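Local atomic coordinates of protein tudor (Drosophila melanogaster, PDB entry 3NTK), a protein that recognises the Piwi protein Aubergine through its methylated arginines and is required during oogenesis for primordial germ cell formation. Residues P14-Q20 against Y107-L113; E39-F45 against F94-P98; F64-Q68 against V80-F85. All blocks are in the same frame, centred on the assembly; numbering follows the deposited sequence.

Contact 1: residues P14-Q20 against Y107-L113; sequences PMSFYVQ and YSRHCEL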
loop_
_atom_site.group_PDB
_atom_site.type_symbol
_atom_site.label_atom_id
_atom_site.label_comp_id
_atom_site.label_asym_id
_atom_site.label_seq_id
_atom_site.Cartn_x
_atom_site.Cartn_y
_atom_site.Cartn_z
ATOM N N PRO A 14 -2.491 -1.550 -14.051
ATOM C CA PRO A 14 -2.693 -2.979 -13.807
ATOM C C PRO A 14 -1.418 -3.703 -13.379
ATOM O O PRO A 14 -1.470 -4.625 -12.569
ATOM C CB PRO A 14 -3.213 -3.490 -15.149
ATOM C CG PRO A 14 -3.954 -2.298 -15.693
ATOM C CD PRO A 14 -2.999 -1.168 -15.380
ATOM N N MET A 15 -0.270 -3.291 -13.911
ATOM C CA MET A 15 0.956 -3.980 -13.543
ATOM C C MET A 15 1.600 -3.506 -12.257
ATOM O O MET A 15 2.640 -4.020 -11.860
ATOM C CB MET A 15 1.978 -3.957 -14.683
ATOM C CG MET A 15 2.179 -2.649 -15.372
ATOM S SD MET A 15 2.603 -1.302 -14.303
ATOM C CE MET A 15 1.263 -0.255 -14.660
ATOM N N SER A 16 0.984 -2.533 -11.599
ATOM C CA SER A 16 1.529 -2.055 -10.337
ATOM C C SER A 16 0.530 -1.271 -9.505
ATOM O O SER A 16 0.244 -0.103 -9.793
ATOM C CB SER A 16 2.774 -1.195 -10.572
ATOM O OG SER A 16 3.390 -0.871 -9.331
ATOM N N PHE A 17 -0.006 -1.924 -8.480
ATOM C CA PHE A 17 -0.936 -1.275 -7.575
ATOM C C PHE A 17 -0.814 -1.875 -6.176
ATOM O O PHE A 17 -0.176 -2.914 -5.987
ATOM C CB PHE A 17 -2.381 -1.354 -8.096
ATOM C CG PHE A 17 -2.917 -2.748 -8.266
ATOM C CD1 PHE A 17 -2.639 -3.486 -9.413
ATOM C CD2 PHE A 17 -3.750 -3.305 -7.299
ATOM C CE1 PHE A 17 -3.190 -4.760 -9.597
ATOM C CE2 PHE A 17 -4.304 -4.577 -7.475
ATOM C CZ PHE A 17 -4.024 -5.303 -8.625
ATOM N N TYR A 18 -1.392 -1.197 -5.192
ATOM C CA TYR A 18 -1.341 -1.661 -3.810
ATOM C C TYR A 18 -2.731 -1.848 -3.225
ATOM O O TYR A 18 -3.644 -1.070 -3.510
ATOM C CB TYR A 18 -0.581 -0.661 -2.935
ATOM C CG TYR A 18 0.900 -0.599 -3.216
ATOM C CD1 TYR A 18 1.402 0.147 -4.287
ATOM C CD2 TYR A 18 1.802 -1.292 -2.408
ATOM C CE1 TYR A 18 2.778 0.201 -4.542
ATOM C CE2 TYR A 18 3.171 -1.245 -2.651
ATOM C CZ TYR A 18 3.652 -0.501 -3.716
ATOM O OH TYR A 18 5.011 -0.473 -3.943
ATOM N N VAL A 19 -2.873 -2.866 -2.384
ATOM C CA VAL A 19 -4.144 -3.156 -1.744
ATOM C C VAL A 19 -3.980 -3.403 -0.254
ATOM O O VAL A 19 -2.877 -3.654 0.236
ATOM C CB VAL A 19 -4.809 -4.410 -2.348
ATOM C CG1 VAL A 19 -4.951 -4.248 -3.852
ATOM C CG2 VAL A 19 -3.996 -5.659 -2.012
ATOM N N GLN A 20 -5.093 -3.309 0.458
ATOM C CA GLN A 20 -5.130 -3.581 1.883
ATOM C C GLN A 20 -6.181 -4.673 1.993
ATOM O O GLN A 20 -7.358 -4.446 1.705
ATOM C CB GLN A 20 -5.550 -2.341 2.683
ATOM C CG GLN A 20 -4.411 -1.345 2.937
ATOM C CD GLN A 20 -4.838 -0.137 3.766
ATOM O OE1 GLN A 20 -4.000 0.645 4.226
ATOM N NE2 GLN A 20 -6.144 0.027 3.950
ATOM N N TYR A 107 1.193 -3.766 6.017
ATOM C CA TYR A 107 -0.233 -4.003 5.843
ATOM C C TYR A 107 -0.826 -3.591 4.499
ATOM O O TYR A 107 -2.038 -3.656 4.307
ATOM C CB TYR A 107 -1.020 -3.394 7.006
ATOM C CG TYR A 107 -0.780 -4.145 8.296
ATOM C CD1 TYR A 107 -1.012 -5.518 8.373
ATOM C CD2 TYR A 107 -0.285 -3.497 9.425
ATOM C CE1 TYR A 107 -0.754 -6.230 9.541
ATOM C CE2 TYR A 107 -0.024 -4.200 10.600
ATOM C CZ TYR A 107 -0.260 -5.566 10.648
ATOM O OH TYR A 107 -0.000 -6.273 11.802
ATOM N N SER A 108 0.030 -3.155 3.581
ATOM C CA SER A 108 -0.409 -2.849 2.220
ATOM C C SER A 108 0.384 -3.872 1.404
ATOM O O SER A 108 1.509 -4.239 1.778
ATOM C CB SER A 108 -0.057 -1.414 1.791
ATOM O OG SER A 108 1.324 -1.242 1.531
ATOM N N ARG A 109 -0.199 -4.359 0.317
ATOM C CA ARG A 109 0.479 -5.349 -0.507
ATOM C C ARG A 109 0.600 -4.906 -1.943
ATOM O O ARG A 109 -0.364 -4.418 -2.530
ATOM C CB ARG A 109 -0.277 -6.671 -0.468
ATOM C CG ARG A 109 -0.483 -7.189 0.921
ATOM C CD ARG A 109 -1.102 -8.562 0.900
ATOM N NE ARG A 109 -1.434 -8.994 2.250
ATOM C CZ ARG A 109 -1.794 -10.231 2.564
ATOM N NH1 ARG A 109 -1.864 -11.160 1.618
ATOM N NH2 ARG A 109 -2.090 -10.533 3.819
ATOM N N HIS A 110 1.793 -5.065 -2.504
ATOM C CA HIS A 110 2.006 -4.710 -3.889
ATOM C C HIS A 110 1.479 -5.866 -4.737
ATOM O O HIS A 110 1.710 -7.043 -4.420
ATOM C CB HIS A 110 3.493 -4.486 -4.181
ATOM C CG HIS A 110 3.760 -4.020 -5.577
ATOM N ND1 HIS A 110 4.468 -4.772 -6.491
ATOM C CD2 HIS A 110 3.371 -2.899 -6.234
ATOM C CE1 HIS A 110 4.502 -4.136 -7.649
ATOM N NE2 HIS A 110 3.845 -2.998 -7.521
ATOM N N CYS A 111 0.776 -5.519 -5.811
ATOM C CA CYS A 111 0.191 -6.498 -6.725
ATOM C C CYS A 111 0.393 -6.100 -8.172
ATOM O O CYS A 111 0.603 -4.927 -8.484
ATOM C CB CYS A 111 -1.327 -6.596 -6.529
ATOM S SG CYS A 111 -1.921 -7.040 -4.910
ATOM N N GLU A 112 0.308 -7.089 -9.059
ATOM C CA GLU A 112 0.387 -6.841 -10.491
ATOM C C GLU A 112 -0.578 -7.834 -11.120
ATOM O O GLU A 112 -0.630 -8.997 -10.729
ATOM C CB GLU A 112 1.808 -7.015 -11.048
ATOM C CG GLU A 112 2.412 -8.401 -11.006
ATOM C CD GLU A 112 3.752 -8.456 -11.744
ATOM O OE1 GLU A 112 4.610 -7.585 -11.476
ATOM O OE2 GLU A 112 3.959 -9.364 -12.584
ATOM N N LEU A 113 -1.363 -7.361 -12.079
ATOM C CA LEU A 113 -2.341 -8.221 -12.722
ATOM C C LEU A 113 -1.755 -9.257 -13.653
ATOM O O LEU A 113 -0.738 -9.029 -14.310
ATOM C CB LEU A 113 -3.345 -7.395 -13.533
ATOM C CG LEU A 113 -4.441 -6.613 -12.812
ATOM C CD1 LEU A 113 -5.355 -5.971 -13.853
ATOM C CD2 LEU A 113 -5.229 -7.544 -11.912
HETATM O O HOH W 1 4.922 -5.077 -10.966
#
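F17 lays one face of its ring over C111: C111 CB sits 3.7 Å from F17 CZ in a CH-pi contact, with the sulfur held obliquely beside the ring. L113 CG lies 3.9 Å from F17 CE1, and V19 CG2 comes within 3.8 Å of C111 SG, so F17, V19, C111 and L113 form an apolar patch, with R109 on the same face reaching out to D24. Y18 and H110 occupy the other side, where Y18 CZ lies 3.5 Å from H110 CD2, the two rings oblique to one another. H110 NE2 also hydrogen-bonds S16 OG at 2.8 Å, while its ND1 is held by T150. Between these layers the backbones run antiparallel. F17 and C111 exchange two hydrogen bonds, as do V19 and R109, and L113 N to P14 O (2.8 Å) extends the pairing. E112 turns its charged end to K146. Pairing a strand that precedes the Tudor core with one that follows it is characteristic of the split OB-fold of an extended Tudor domain.

Contact 2: residues E39-F45 against F94-P98; sequences EQDLPAF and FRQLP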
loop_
_atom_site.group_PDB
_atom_site.type_symbol
_atom_site.label_atom_id
_atom_site.label_comp_id
_atom_site.label_asym_id
_atom_site.label_seq_id
_atom_site.Cartn_x
_atom_site.Cartn_y
_atom_site.Cartn_z
ATOM N N GLU A 39 3.056 8.113 19.536
ATOM C CA GLU A 39 3.559 9.160 18.651
ATOM C C GLU A 39 4.342 10.304 19.301
ATOM O O GLU A 39 5.502 10.543 18.964
ATOM C CB GLU A 39 2.387 9.735 17.856
ATOM C CG GLU A 39 2.766 10.694 16.748
ATOM C CD GLU A 39 1.543 11.265 16.057
ATOM O OE1 GLU A 39 0.857 12.119 16.662
ATOM O OE2 GLU A 39 1.257 10.849 14.913
ATOM N N GLN A 40 3.706 11.013 20.226
ATOM C CA GLN A 40 4.345 12.151 20.882
ATOM C C GLN A 40 5.588 11.815 21.702
ATOM O O GLN A 40 6.450 12.670 21.905
ATOM C CB GLN A 40 3.332 12.876 21.778
ATOM C CG GLN A 40 3.838 14.207 22.324
ATOM C CD GLN A 40 4.209 15.175 21.215
ATOM O OE1 GLN A 40 3.354 15.612 20.447
ATOM N NE2 GLN A 40 5.489 15.504 21.119
ATOM N N ASP A 41 5.695 10.574 22.165
ATOM C CA ASP A 41 6.840 10.193 22.981
ATOM C C ASP A 41 7.972 9.495 22.245
ATOM O O ASP A 41 8.965 9.097 22.858
ATOM C CB ASP A 41 6.371 9.344 24.164
ATOM C CG ASP A 41 5.628 10.168 25.198
ATOM O OD1 ASP A 41 6.150 11.241 25.571
ATOM O OD2 ASP A 41 4.533 9.751 25.639
ATOM N N LEU A 42 7.837 9.359 20.930
ATOM C CA LEU A 42 8.883 8.718 20.144
ATOM C C LEU A 42 9.999 9.709 19.847
ATOM O O LEU A 42 9.753 10.794 19.326
ATOM C CB LEU A 42 8.316 8.185 18.827
ATOM C CG LEU A 42 7.269 7.078 18.948
ATOM C CD1 LEU A 42 6.799 6.673 17.544
ATOM C CD2 LEU A 42 7.872 5.884 19.685
ATOM N N PRO A 43 11.248 9.344 20.171
ATOM C CA PRO A 43 12.390 10.225 19.923
ATOM C C PRO A 43 12.668 10.381 18.434
ATOM O O PRO A 43 12.161 9.614 17.610
ATOM C CB PRO A 43 13.528 9.525 20.664
ATOM C CG PRO A 43 13.177 8.076 20.501
ATOM C CD PRO A 43 11.685 8.083 20.797
ATOM N N ALA A 44 13.477 11.378 18.093
ATOM C CA ALA A 44 13.819 11.639 16.705
ATOM C C ALA A 44 14.665 10.511 16.133
ATOM O O ALA A 44 15.457 9.895 16.842
ATOM C CB ALA A 44 14.580 12.959 16.589
ATOM N N PHE A 45 14.482 10.245 14.846
ATOM C CA PHE A 45 15.249 9.217 14.158
ATOM C C PHE A 45 16.200 9.991 13.265
ATOM O O PHE A 45 15.763 10.823 12.470
ATOM C CB PHE A 45 14.331 8.339 13.310
ATOM C CG PHE A 45 15.060 7.296 12.516
ATOM C CD1 PHE A 45 15.724 6.254 13.155
ATOM C CD2 PHE A 45 15.099 7.366 11.128
ATOM C CE1 PHE A 45 16.423 5.292 12.419
ATOM C CE2 PHE A 45 15.792 6.415 10.383
ATOM C CZ PHE A 45 16.456 5.375 11.033
ATOM N N PHE A 94 11.004 12.442 11.029
ATOM C CA PHE A 94 11.182 11.023 11.309
ATOM C C PHE A 94 11.337 10.769 12.794
ATOM O O PHE A 94 12.036 11.511 13.500
ATOM C CB PHE A 94 12.428 10.477 10.608
ATOM C CG PHE A 94 12.562 10.913 9.183
ATOM C CD1 PHE A 94 13.210 12.101 8.864
ATOM C CD2 PHE A 94 12.030 10.145 8.158
ATOM C CE1 PHE A 94 13.326 12.519 7.540
ATOM C CE2 PHE A 94 12.139 10.555 6.828
ATOM C CZ PHE A 94 12.791 11.745 6.522
ATOM N N ARG A 95 10.686 9.713 13.267
ATOM C CA ARG A 95 10.792 9.337 14.661
ATOM C C ARG A 95 11.130 7.857 14.714
ATOM O O ARG A 95 10.890 7.119 13.756
ATOM C CB ARG A 95 9.490 9.647 15.395
ATOM C CG ARG A 95 9.171 11.142 15.333
ATOM C CD ARG A 95 7.981 11.533 16.163
ATOM N NE ARG A 95 7.717 12.963 16.018
ATOM C CZ ARG A 95 6.691 13.597 16.570
ATOM N NH1 ARG A 95 5.821 12.931 17.318
ATOM N NH2 ARG A 95 6.522 14.897 16.351
ATOM N N GLN A 96 11.693 7.425 15.829
ATOM C CA GLN A 96 12.078 6.032 15.962
ATOM C C GLN A 96 10.897 5.081 16.122
ATOM O O GLN A 96 9.941 5.364 16.836
ATOM C CB GLN A 96 13.054 5.883 17.125
ATOM C CG GLN A 96 14.403 6.503 16.803
ATOM C CD GLN A 96 15.460 6.179 17.830
ATOM O OE1 GLN A 96 15.537 5.049 18.319
ATOM N NE2 GLN A 96 16.297 7.162 18.150
ATOM N N LEU A 97 10.969 3.956 15.423
ATOM C CA LEU A 97 9.915 2.950 15.494
ATOM C C LEU A 97 10.299 1.909 16.541
ATOM O O LEU A 97 11.336 1.259 16.428
ATOM C CB LEU A 97 9.747 2.270 14.132
ATOM C CG LEU A 97 8.732 1.128 14.000
ATOM C CD1 LEU A 97 7.314 1.661 14.197
ATOM C CD2 LEU A 97 8.877 0.489 12.618
ATOM N N PRO A 98 9.477 1.753 17.588
ATOM C CA PRO A 98 9.773 0.765 18.632
ATOM C C PRO A 98 9.958 -0.606 17.977
ATOM O O PRO A 98 9.258 -0.930 17.014
ATOM C CB PRO A 98 8.528 0.820 19.515
ATOM C CG PRO A 98 8.109 2.264 19.399
ATOM C CD PRO A 98 8.274 2.535 17.922
HETATM O O HOH W 2 3.389 14.652 17.781
#
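The backbones meet at a single bridge, A44 with R95, their CA atoms 4.3 Å apart. Two hydrogen bonds frame it: Q96 N donates to P43 O at 2.9 Å, and F45 N donates to F94 O at 3.1 Å. The residue before A44 is thus tied to the one after R95, and the reverse, and the pairing stops at this one bridge; 39-45 is part of the loop between helix 25-38 and strand 53-58. R95 covers the most ground. Its extended side chain passes L42, with the two CB atoms 3.9 Å apart, and reaches back so that NH1 donates to E39 O at 2.9 Å. A water bound to the same NH1 donates to Q40 OE1. Q96 NE2 adds a bond to A44 O at 3.1 Å, while Q96 CG lies at the edge of the F45 ring, 3.9 Å from F45 CD1. Apolar contacts flank the polar ones: L42 CD2 meets P98 CG at 3.6 Å, and F45 CB meets F94 CB at 3.9 Å. The F94 ring itself leads away, to C54, C78 and V80 of the barrel. All four direct hydrogen bonds between the segments end on main-chain carbonyls, and no salt bridge joins them. The loop is therefore held to the F94-P98 segment largely through its backbone, with R95 and Q96 acting as side-chain donors.

Contact 3: residues F64-Q68 against V80-F85; sequences FYRAQ and VHFIDF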
loop_
_atom_site.group_PDB
_atom_site.type_symbol
_atom_site.label_atom_id
_atom_site.label_comp_id
_atom_site.label_asym_id
_atom_site.label_seq_id
_atom_site.Cartn_x
_atom_site.Cartn_y
_atom_site.Cartn_z
ATOM N N PHE A 64 1.525 10.466 11.369
ATOM C CA PHE A 64 2.731 9.635 11.374
ATOM C C PHE A 64 2.389 8.180 11.039
ATOM O O PHE A 64 1.430 7.617 11.575
ATOM C CB PHE A 64 3.443 9.698 12.731
ATOM C CG PHE A 64 4.228 10.962 12.944
ATOM C CD1 PHE A 64 3.628 12.083 13.504
ATOM C CD2 PHE A 64 5.560 11.042 12.549
ATOM C CE1 PHE A 64 4.341 13.270 13.668
ATOM C CE2 PHE A 64 6.283 12.225 12.709
ATOM C CZ PHE A 64 5.668 13.340 13.270
ATOM N N TYR A 65 3.185 7.580 10.154
ATOM C CA TYR A 65 2.990 6.193 9.717
ATOM C C TYR A 65 4.318 5.431 9.708
ATOM O O TYR A 65 5.398 6.041 9.715
ATOM C CB TYR A 65 2.473 6.147 8.275
ATOM C CG TYR A 65 1.177 6.865 7.995
ATOM C CD1 TYR A 65 -0.044 6.324 8.397
ATOM C CD2 TYR A 65 1.169 8.065 7.291
ATOM C CE1 TYR A 65 -1.250 6.964 8.094
ATOM C CE2 TYR A 65 -0.030 8.715 6.986
ATOM C CZ TYR A 65 -1.231 8.158 7.388
ATOM O OH TYR A 65 -2.412 8.794 7.075
ATOM N N ARG A 66 4.239 4.102 9.662
ATOM C CA ARG A 66 5.456 3.295 9.578
ATOM C C ARG A 66 5.981 3.575 8.176
ATOM O O ARG A 66 5.207 3.634 7.211
ATOM C CB ARG A 66 5.157 1.795 9.737
ATOM C CG ARG A 66 4.647 1.391 11.123
ATOM C CD ARG A 66 4.874 -0.096 11.392
ATOM N NE ARG A 66 4.099 -0.944 10.488
ATOM C CZ ARG A 66 4.214 -2.267 10.418
ATOM N NH1 ARG A 66 5.076 -2.908 11.199
ATOM N NH2 ARG A 66 3.462 -2.953 9.564
ATOM N N ALA A 67 7.291 3.734 8.048
ATOM C CA ALA A 67 7.860 4.047 6.754
ATOM C C ALA A 67 9.251 3.470 6.533
ATOM O O ALA A 67 10.006 3.231 7.480
ATOM C CB ALA A 67 7.902 5.564 6.579
ATOM N N GLN A 68 9.573 3.233 5.269
ATOM C CA GLN A 68 10.885 2.737 4.901
ATOM C C GLN A 68 11.515 3.785 3.999
ATOM O O GLN A 68 10.908 4.228 3.020
ATOM C CB GLN A 68 10.801 1.399 4.153
ATOM C CG GLN A 68 12.171 0.914 3.694
ATOM C CD GLN A 68 12.143 -0.465 3.066
ATOM O OE1 GLN A 68 11.348 -0.733 2.168
ATOM N NE2 GLN A 68 13.023 -1.344 3.531
ATOM N N VAL A 80 10.170 8.474 1.279
ATOM C CA VAL A 80 9.831 7.277 2.024
ATOM C C VAL A 80 8.644 6.555 1.417
ATOM O O VAL A 80 7.897 7.117 0.618
ATOM C CB VAL A 80 9.492 7.601 3.498
ATOM C CG1 VAL A 80 10.646 8.358 4.139
ATOM C CG2 VAL A 80 8.204 8.418 3.574
ATOM N N HIS A 81 8.494 5.298 1.802
ATOM C CA HIS A 81 7.387 4.476 1.354
ATOM C C HIS A 81 6.626 4.071 2.605
ATOM O O HIS A 81 7.193 3.447 3.507
ATOM C CB HIS A 81 7.894 3.225 0.640
ATOM C CG HIS A 81 6.799 2.339 0.139
ATOM N ND1 HIS A 81 6.389 1.207 0.810
ATOM C CD2 HIS A 81 5.997 2.443 -0.948
ATOM C CE1 HIS A 81 5.385 0.651 0.157
ATOM N NE2 HIS A 81 5.127 1.382 -0.914
ATOM N N PHE A 82 5.351 4.445 2.678
ATOM C CA PHE A 82 4.531 4.096 3.830
ATOM C C PHE A 82 4.054 2.665 3.621
ATOM O O PHE A 82 3.098 2.400 2.891
ATOM C CB PHE A 82 3.379 5.091 3.949
ATOM C CG PHE A 82 3.842 6.489 4.254
ATOM C CD1 PHE A 82 4.428 6.785 5.482
ATOM C CD2 PHE A 82 3.724 7.502 3.308
ATOM C CE1 PHE A 82 4.891 8.076 5.765
ATOM C CE2 PHE A 82 4.184 8.791 3.581
ATOM C CZ PHE A 82 4.768 9.077 4.812
ATOM N N ILE A 83 4.747 1.739 4.272
ATOM C CA ILE A 83 4.474 0.319 4.107
ATOM C C ILE A 83 3.057 -0.175 4.358
ATOM O O ILE A 83 2.649 -1.195 3.801
ATOM C CB ILE A 83 5.438 -0.526 4.959
ATOM C CG1 ILE A 83 5.206 -0.260 6.448
ATOM C CG2 ILE A 83 6.880 -0.205 4.566
ATOM C CD1 ILE A 83 5.975 -1.221 7.347
ATOM N N ASP A 84 2.296 0.524 5.186
ATOM C CA ASP A 84 0.944 0.061 5.458
ATOM C C ASP A 84 -0.098 0.698 4.546
ATOM O O ASP A 84 -1.260 0.301 4.563
ATOM C CB ASP A 84 0.588 0.304 6.926
ATOM C CG ASP A 84 1.545 -0.403 7.874
ATOM O OD1 ASP A 84 1.891 -1.573 7.591
ATOM O OD2 ASP A 84 1.951 0.204 8.891
ATOM N N PHE A 85 0.325 1.659 3.731
ATOM C CA PHE A 85 -0.609 2.340 2.836
ATOM C C PHE A 85 -0.187 2.397 1.373
ATOM O O PHE A 85 -0.907 2.934 0.527
ATOM C CB PHE A 85 -0.904 3.741 3.377
ATOM C CG PHE A 85 -1.586 3.725 4.715
ATOM C CD1 PHE A 85 -0.852 3.543 5.884
ATOM C CD2 PHE A 85 -2.972 3.813 4.800
ATOM C CE1 PHE A 85 -1.489 3.444 7.118
ATOM C CE2 PHE A 85 -3.617 3.715 6.026
ATOM C CZ PHE A 85 -2.874 3.529 7.190
HETATM O O HOH W 3 2.601 2.921 6.603
HETATM O O HOH W 4 1.579 2.796 9.381
#
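R66 has the most telling conformation here: chi1 m, chi2 t and chi3 m curl the chain so that its guanidinium meets D84 side-on. R66 NE donates to D84 OD2 and R66 NH2 to D84 OD1, each at 2.9 Å, a two-pronged salt bridge; D84 OD1 also accepts from Y107 N. I83 CD1 covers one face of the guanidinium, 3.7 Å from R66 NE. Two waters reinforce the pair, one linking R66 O to D84 N, the other R66 N to D84 OD2. Y65, F82 and F85 all take chi1 m and gather into an aromatic cluster. The edge of Y65 points at the face of F82, ring centres 5.4 Å apart, whereas F85 meets Y65 obliquely at 4.8 Å. With F58 beside F82, this grouping is consistent with the aromatic cage that reads methylarginine in Tudor domains. Q68, by contrast, stretches out with chi1 and chi2 both t, while its backbone pairs with H81: Q68 N to H81 O is 3.0 Å and H81 N to Q68 O is 2.9 Å. Strands 63-72 and 78-82 form a hairpin in the middle of the four-stranded Tudor barrel, flanked by 53-58 and 87-95, and the turn after 78-82, with F85 N bonded to F82 O, carries D84 and F85. M31 and L35 of helix 25-38 pack on R66.

Contact 3 is the most buried of the three, contact 1 is partly buried, and contact 2 lies at the surface, its centre about 22 Å from the centre of the chain. Contacts 2 and 3 belong to the same Tudor barrel, through neighbouring strands 87-95 and 78-82, and touch where R95 NE comes 3.4 Å from F64 CZ. Contact 1 lies in the other sheet and closes a loop of chain that holds both. It meets contact 3 directly, for instance through S108 OG to I83 O (2.6 Å). Regular strand pairing dominates contact 1, a salt bridge and aromatic cluster contact 3, and, in contact 2, hydrogen bonds to main-chain carbonyls, two of them from side chains.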